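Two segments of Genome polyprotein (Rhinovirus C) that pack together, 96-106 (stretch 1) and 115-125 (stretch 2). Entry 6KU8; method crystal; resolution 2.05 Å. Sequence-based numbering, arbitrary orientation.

Stretch 1 96-106: HQREWSNMHLA
Stretch 2 (115-125) LDVEVGTVIPY

The apolar centre lies on the sheet face carrying Trp100, Met103, Leu105, Val117 and Val122. The backbone sets Leu105 CB 3.9 Å from Val117 CG1 and 3.7 Å from Val119 CG1, and Met103 CB 3.6 Å from Val122 CG2. Rotamers are t, p for Leu105, p for Val117, m for Val119, t for Val122 and m, m, t for Met103, whose end leads away. Leu105, Met103, Val119 and Val122 are buried; the two stretches bury 869 Å² between them, both sides summed.

The backbones run antiparallel, strand axes of 103-106 and 115-125 at 144°. Leu105 N to Val117 O (2.7 Å) and Val117 N to Leu105 O (2.9 Å) pair one end; Trp100 N to Val122 O (2.8 Å) and Val122 N to Trp100 O (2.7 Å) pair the other. Between them the register shifts twice. The chain turns a corner at Ser101 and Asn102, the latter at phi/psi 56/44. Met103 O accepts from both Val119 N (2.9 Å) and Gly120 N (3.3 Å), while Met103 N donates to Gly120 O (2.9 Å). Gly120 adopts 86/-140, where a CB would jam against the preceding carbonyl.

On the opposite face, His104 (chi1 -71°, chi2 -125°) lies over Glu118, whose CA is 4.3 Å from the ring centroid, 9° off its normal. At the ring edge, His104 ND1 donates to OD2 of Asp116 (chi1 t) at a very short 2.4 Å. At the exposed edge, Asn102 ND2 donates to Glu118 OE2 (3.2 Å), and a water links Asn102 N (2.9 Å) with Thr121 OG1 (2.8 Å).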

ATOM      1  N   HIS A  96      -9.320  -7.440  10.740  1.00 25.57           N
ATOM      2  CA  HIS A  96      -8.721  -8.750  10.545  1.00 26.11           C
ATOM      3  C   HIS A  96      -8.625  -9.051   9.056  1.00 24.56           C
ATOM      4  O   HIS A  96      -9.224  -8.373   8.214  1.00 27.00           O
ATOM      5  CB  HIS A  96      -9.525  -9.854  11.259  1.00 32.14           C
ATOM      6  CG  HIS A  96      -9.620  -9.670  12.742  1.00 33.67           C
ATOM      7  ND1 HIS A  96      -8.561  -9.908  13.592  1.00 35.77           N
ATOM      8  CD2 HIS A  96     -10.650  -9.270  13.527  1.00 34.62           C
ATOM      9  CE1 HIS A  96      -8.933  -9.663  14.838  1.00 34.94           C
ATOM     10  NE2 HIS A  96     -10.195  -9.271  14.825  1.00 38.55           N
ATOM     11  N   GLN A  97      -7.870 -10.096   8.736  1.00 23.88           N
ATOM     12  CA  GLN A  97      -7.849 -10.602   7.374  1.00 29.18           C
ATOM     13  C   GLN A  97      -9.183 -11.254   7.050  1.00 26.94           C
ATOM     14  O   GLN A  97      -9.732 -11.993   7.871  1.00 27.60           O
ATOM     15  CB  GLN A  97      -6.714 -11.602   7.204  1.00 29.31           C
ATOM     16  CG  GLN A  97      -5.341 -10.975   7.211  1.00 28.80           C
ATOM     17  CD  GLN A  97      -4.260 -12.009   6.995  1.00 31.76           C
ATOM     18  OE1 GLN A  97      -3.488 -12.318   7.909  1.00 33.74           O
ATOM     19  NE2 GLN A  97      -4.214 -12.569   5.788  1.00 28.89           N
ATOM     20  N   ARG A  98      -9.711 -10.966   5.861  1.00 27.82           N
ATOM     21  CA  ARG A  98     -10.981 -11.521   5.415  1.00 28.81           C
ATOM     22  C   ARG A  98     -10.977 -11.575   3.889  1.00 28.21           C
ATOM     23  O   ARG A  98     -10.182 -10.909   3.227  1.00 21.28           O
ATOM     24  CB  ARG A  98     -12.185 -10.706   5.953  1.00 34.67           C
ATOM     25  CG  ARG A  98     -11.842  -9.473   6.831  1.00 38.65           C
ATOM     26  CD  ARG A  98     -12.624  -9.350   8.201  1.00 67.35           C
ATOM     27  NE  ARG A  98     -13.627  -8.263   8.226  1.00 65.56           N
ATOM     28  CZ  ARG A  98     -13.621  -7.162   9.001  1.00 47.84           C
ATOM     29  NH1 ARG A  98     -12.661  -6.916   9.893  1.00 28.81           N
ATOM     30  NH2 ARG A  98     -14.617  -6.281   8.873  1.00 44.96           N
ATOM     31  N   GLU A  99     -11.864 -12.396   3.330  1.00 27.10           N
ATOM     32  CA  GLU A  99     -12.088 -12.382   1.887  1.00 27.78           C
ATOM     33  C   GLU A  99     -12.977 -11.201   1.494  1.00 26.10           C
ATOM     34  O   GLU A  99     -13.937 -10.868   2.193  1.00 28.87           O
ATOM     35  CB  GLU A  99     -12.715 -13.707   1.442  1.00 27.45           C
ATOM     36  CG  GLU A  99     -13.214 -13.722   0.000  1.00 31.36           C
ATOM     37  CD  GLU A  99     -13.682 -15.097  -0.438  1.00 33.35           C
ATOM     38  OE1 GLU A  99     -13.206 -16.094   0.143  1.00 37.30           O
ATOM     39  OE2 GLU A  99     -14.525 -15.177  -1.358  1.00 39.04           O
ATOM     40  N   TRP A 100     -12.656 -10.562   0.370  1.00 25.56           N
ATOM     41  CA  TRP A 100     -13.399  -9.408  -0.132  1.00 23.67           C
ATOM     42  C   TRP A 100     -13.764  -9.647  -1.584  1.00 27.72           C
ATOM     43  O   TRP A 100     -12.953 -10.180  -2.350  1.00 27.03           O
ATOM     44  CB  TRP A 100     -12.594  -8.096  -0.023  1.00 21.49           C
ATOM     45  CG  TRP A 100     -12.222  -7.799   1.380  1.00 22.43           C
ATOM     46  CD1 TRP A 100     -11.129  -8.252   2.044  1.00 23.78           C
ATOM     47  CD2 TRP A 100     -12.973  -7.015   2.320  1.00 20.78           C
ATOM     48  NE1 TRP A 100     -11.144  -7.803   3.351  1.00 23.18           N
ATOM     49  CE2 TRP A 100     -12.270  -7.041   3.541  1.00 25.49           C
ATOM     50  CE3 TRP A 100     -14.180  -6.306   2.247  1.00 19.02           C
ATOM     51  CZ2 TRP A 100     -12.721  -6.370   4.682  1.00 26.11           C
ATOM     52  CZ3 TRP A 100     -14.629  -5.637   3.377  1.00 19.77           C
ATOM     53  CH2 TRP A 100     -13.904  -5.682   4.581  1.00 22.48           C
ATOM     54  N   SER A 101     -14.980  -9.265  -1.966  1.00 22.92           N
ATOM     55  CA  SER A 101     -15.376  -9.354  -3.364  1.00 24.98           C
ATOM     56  C   SER A 101     -15.336  -7.973  -4.019  1.00 24.15           C
ATOM     57  O   SER A 101     -15.379  -6.930  -3.351  1.00 25.97           O
ATOM     58  CB  SER A 101     -16.776  -9.983  -3.504  1.00 30.99           C
ATOM     59  OG  SER A 101     -17.754  -9.224  -2.826  1.00 31.66           O
ATOM     60  N   ASN A 102     -15.196  -7.984  -5.344  1.00 22.24           N
ATOM     61  CA  ASN A 102     -15.319  -6.781  -6.166  1.00 24.98           C
ATOM     62  C   ASN A 102     -14.362  -5.678  -5.712  1.00 24.72           C
ATOM     63  O   ASN A 102     -14.721  -4.498  -5.627  1.00 21.96           O
ATOM     64  CB  ASN A 102     -16.770  -6.288  -6.172  1.00 24.68           C
ATOM     65  CG  ASN A 102     -17.749  -7.367  -6.605  1.00 28.86           C
ATOM     66  OD1 ASN A 102     -18.492  -7.913  -5.794  1.00 30.69           O
ATOM     67  ND2 ASN A 102     -17.749  -7.679  -7.889  1.00 29.96           N
ATOM     68  N   MET A 103     -13.120  -6.070  -5.443  1.00 21.88           N
ATOM     69  CA  MET A 103     -12.070  -5.126  -5.093  1.00 20.15           C
ATOM     70  C   MET A 103     -11.445  -4.499  -6.336  1.00 23.75           C
ATOM     71  O   MET A 103     -11.455  -5.067  -7.432  1.00 23.39           O
ATOM     72  CB  MET A 103     -10.986  -5.818  -4.264  1.00 21.78           C
ATOM     73  CG  MET A 103     -11.329  -5.913  -2.787  1.00 19.73           C
ATOM     74  SD  MET A 103     -11.295  -4.256  -2.074  1.00 22.12           S
ATOM     75  CE  MET A 103     -12.342  -4.482  -0.626  1.00 18.46           C
ATOM     76  N   HIS A 104     -10.863  -3.320  -6.140  1.00 18.04           N
ATOM     77  CA  HIS A 104     -10.169  -2.586  -7.186  1.00 22.04           C
ATOM     78  C   HIS A 104      -8.712  -2.370  -6.792  1.00 19.91           C
ATOM     79  O   HIS A 104      -8.377  -2.303  -5.605  1.00 22.46           O
ATOM     80  CB  HIS A 104     -10.835  -1.217  -7.442  1.00 22.60           C
ATOM     81  CG  HIS A 104     -12.172  -1.308  -8.115  1.00 25.24           C
ATOM     82  ND1 HIS A 104     -12.461  -0.634  -9.283  1.00 26.40           N
ATOM     83  CD2 HIS A 104     -13.288  -2.007  -7.798  1.00 24.50           C
ATOM     84  CE1 HIS A 104     -13.701  -0.909  -9.651  1.00 32.24           C
ATOM     85  NE2 HIS A 104     -14.224  -1.739  -8.768  1.00 26.19           N
ATOM     86  N   LEU A 105      -7.845  -2.270  -7.791  1.00 18.07           N
ATOM     87  CA  LEU A 105      -6.492  -1.761  -7.590  1.00 19.46           C
ATOM     88  C   LEU A 105      -6.437  -0.361  -8.181  1.00 21.03           C
ATOM     89  O   LEU A 105      -6.836  -0.158  -9.334  1.00 20.28           O
ATOM     90  CB  LEU A 105      -5.443  -2.666  -8.242  1.00 17.70           C
ATOM     91  CG  LEU A 105      -3.986  -2.153  -8.287  1.00 20.94           C
ATOM     92  CD1 LEU A 105      -3.536  -1.773  -6.927  1.00 24.63           C
ATOM     93  CD2 LEU A 105      -3.046  -3.217  -8.858  1.00 25.96           C
ATOM     94  N   ALA A 106      -5.978   0.607  -7.388  1.00 17.47           N
ATOM     95  CA  ALA A 106      -5.904   1.990  -7.847  1.00 19.06           C
ATOM     96  C   ALA A 106      -4.544   2.558  -7.482  1.00 20.56           C
ATOM     97  O   ALA A 106      -4.057   2.351  -6.366  1.00 20.98           O
ATOM     98  CB  ALA A 106      -7.021   2.857  -7.248  1.00 18.97           C
ATOM     99  N   LEU A 115      -4.873   5.087 -12.466  1.00 23.76           N
ATOM    100  CA  LEU A 115      -5.356   3.755 -12.781  1.00 20.51           C
ATOM    101  C   LEU A 115      -6.366   3.298 -11.741  1.00 25.47           C
ATOM    102  O   LEU A 115      -6.168   3.484 -10.535  1.00 22.65           O
ATOM    103  CB  LEU A 115      -4.191   2.768 -12.842  1.00 21.89           C
ATOM    104  CG  LEU A 115      -4.541   1.312 -13.121  1.00 23.85           C
ATOM    105  CD1 LEU A 115      -5.225   1.184 -14.467  1.00 31.42           C
ATOM    106  CD2 LEU A 115      -3.292   0.462 -13.085  1.00 26.62           C
ATOM    107  N   ASP A 116      -7.452   2.702 -12.220  1.00 22.16           N
ATOM    108  CA  ASP A 116      -8.366   1.932 -11.392  1.00 23.89           C
ATOM    109  C   ASP A 116      -8.771   0.714 -12.196  1.00 27.12           C
ATOM    110  O   ASP A 116      -9.290   0.852 -13.310  1.00 23.98           O
ATOM    111  CB  ASP A 116      -9.603   2.741 -10.990  1.00 26.15           C
ATOM    112  CG  ASP A 116     -10.580   1.927 -10.127  1.00 28.82           C
ATOM    113  OD1 ASP A 116     -10.922   2.395  -9.031  1.00 33.75           O
ATOM    114  OD2 ASP A 116     -10.994   0.819 -10.529  1.00 28.72           O
ATOM    115  N   VAL A 117      -8.532  -0.474 -11.651  1.00 21.32           N
ATOM    116  CA  VAL A 117      -8.902  -1.703 -12.337  1.00 24.88           C
ATOM    117  C   VAL A 117      -9.545  -2.635 -11.319  1.00 26.89           C
ATOM    118  O   VAL A 117      -9.200  -2.620 -10.132  1.00 21.71           O
ATOM    119  CB  VAL A 117      -7.675  -2.358 -13.024  1.00 23.30           C
ATOM    120  CG1 VAL A 117      -6.662  -2.813 -11.990  1.00 24.03           C
ATOM    121  CG2 VAL A 117      -8.104  -3.502 -13.891  1.00 30.63           C
ATOM    122  N   GLU A 118     -10.509  -3.433 -11.774  1.00 24.36           N
ATOM    123  CA  GLU A 118     -11.135  -4.397 -10.874  1.00 27.18           C
ATOM    124  C   GLU A 118     -10.265  -5.646 -10.789  1.00 23.69           C
ATOM    125  O   GLU A 118     -10.033  -6.318 -11.800  1.00 25.11           O
ATOM    126  CB  GLU A 118     -12.548  -4.757 -11.329  1.00 29.39           C
ATOM    127  CG  GLU A 118     -13.254  -5.646 -10.288  1.00 36.37           C
ATOM    128  CD  GLU A 118     -14.745  -5.775 -10.516  1.00 46.44           C
ATOM    129  OE1 GLU A 118     -15.272  -5.088 -11.429  1.00 46.21           O
ATOM    130  OE2 GLU A 118     -15.378  -6.564  -9.775  1.00 42.31           O
ATOM    131  N   VAL A 119      -9.763  -5.963  -9.590  1.00 22.16           N
ATOM    132  CA  VAL A 119      -9.017  -7.218  -9.447  1.00 20.07           C
ATOM    133  C   VAL A 119      -9.912  -8.364  -9.004  1.00 25.45           C
ATOM    134  O   VAL A 119      -9.466  -9.520  -8.994  1.00 24.61           O
ATOM    135  CB  VAL A 119      -7.830  -7.079  -8.475  1.00 21.12           C
ATOM    136  CG1 VAL A 119      -6.900  -5.952  -8.941  1.00 20.28           C
ATOM    137  CG2 VAL A 119      -8.325  -6.820  -7.052  1.00 21.39           C
ATOM    138  N   GLY A 120     -11.164  -8.087  -8.648  1.00 23.87           N
ATOM    139  CA  GLY A 120     -12.077  -9.148  -8.287  1.00 23.33           C
ATOM    140  C   GLY A 120     -11.992  -9.538  -6.828  1.00 21.41           C
ATOM    141  O   GLY A 120     -11.851  -8.679  -5.949  1.00 21.53           O
ATOM    142  N   THR A 121     -12.071 -10.834  -6.559  1.00 21.17           N
ATOM    143  CA  THR A 121     -12.070 -11.331  -5.191  1.00 23.03           C
ATOM    144  C   THR A 121     -10.655 -11.342  -4.632  1.00 25.99           C
ATOM    145  O   THR A 121      -9.692 -11.694  -5.324  1.00 22.91           O
ATOM    146  CB  THR A 121     -12.668 -12.740  -5.129  1.00 26.95           C
ATOM    147  OG1 THR A 121     -14.030 -12.685  -5.543  1.00 26.05           O
ATOM    148  CG2 THR A 121     -12.603 -13.310  -3.713  1.00 25.89           C
ATOM    149  N   VAL A 122     -10.536 -10.930  -3.375  1.00 20.82           N
ATOM    150  CA  VAL A 122      -9.273 -10.874  -2.666  1.00 20.71           C
ATOM    151  C   VAL A 122      -9.382 -11.846  -1.498  1.00 20.46           C
ATOM    152  O   VAL A 122     -10.313 -11.740  -0.689  1.00 24.77           O
ATOM    153  CB  VAL A 122      -8.968  -9.442  -2.192  1.00 20.59           C
ATOM    154  CG1 VAL A 122      -7.782  -9.414  -1.246  1.00 19.24           C
ATOM    155  CG2 VAL A 122      -8.796  -8.479  -3.388  1.00 20.55           C
ATOM    156  N   ILE A 123      -8.442 -12.781  -1.402  1.00 23.88           N
ATOM    157  CA  ILE A 123      -8.521 -13.830  -0.386  1.00 23.67           C
ATOM    158  C   ILE A 123      -7.273 -13.838   0.485  1.00 21.83           C
ATOM    159  O   ILE A 123      -6.151 -13.702  -0.030  1.00 22.05           O
ATOM    160  CB  ILE A 123      -8.723 -15.220  -1.021  1.00 23.72           C
ATOM    161  CG1 ILE A 123      -7.440 -15.657  -1.732  1.00 29.22           C
ATOM    162  CG2 ILE A 123      -9.925 -15.218  -1.958  1.00 29.39           C
ATOM    163  CD1 ILE A 123      -7.491 -17.042  -2.360  1.00 31.52           C
ATOM    164  N   PRO A 124      -7.407 -14.029   1.799  1.00 23.80           N
ATOM    165  CA  PRO A 124      -6.213 -14.203   2.629  1.00 22.96           C
ATOM    166  C   PRO A 124      -5.431 -15.404   2.134  1.00 25.85           C
ATOM    167  O   PRO A 124      -5.995 -16.460   1.846  1.00 23.06           O
ATOM    168  CB  PRO A 124      -6.779 -14.423   4.039  1.00 24.38           C
ATOM    169  CG  PRO A 124      -8.105 -13.703   4.008  1.00 24.93           C
ATOM    170  CD  PRO A 124      -8.637 -14.001   2.609  1.00 26.36           C
ATOM    171  N   TYR A 125      -4.126 -15.223   1.999  1.00 24.39           N
ATOM    172  CA  TYR A 125      -3.311 -16.239   1.362  1.00 24.97           C
ATOM    173  C   TYR A 125      -2.103 -16.657   2.180  1.00 24.72           C
ATOM    174  O   TYR A 125      -1.492 -17.683   1.865  1.00 29.96           O
ATOM    175  CB  TYR A 125      -2.865 -15.753  -0.028  1.00 26.23           C
ATOM    176  CG  TYR A 125      -2.301 -16.852  -0.911  1.00 26.76           C
ATOM    177  CD1 TYR A 125      -3.130 -17.816  -1.477  1.00 26.17           C
ATOM    178  CD2 TYR A 125      -0.941 -16.912  -1.187  1.00 25.94           C
ATOM    179  CE1 TYR A 125      -2.607 -18.825  -2.297  1.00 23.70           C
ATOM    180  CE2 TYR A 125      -0.411 -17.907  -1.994  1.00 22.14           C
ATOM    181  CZ  TYR A 125      -1.245 -18.861  -2.542  1.00 27.73           C
ATOM    182  OH  TYR A 125      -0.697 -19.839  -3.344  1.00 24.87           O
TER
HETATM  183  O   HOH W   1     -15.290 -10.497  -6.792  1.00 26.33           O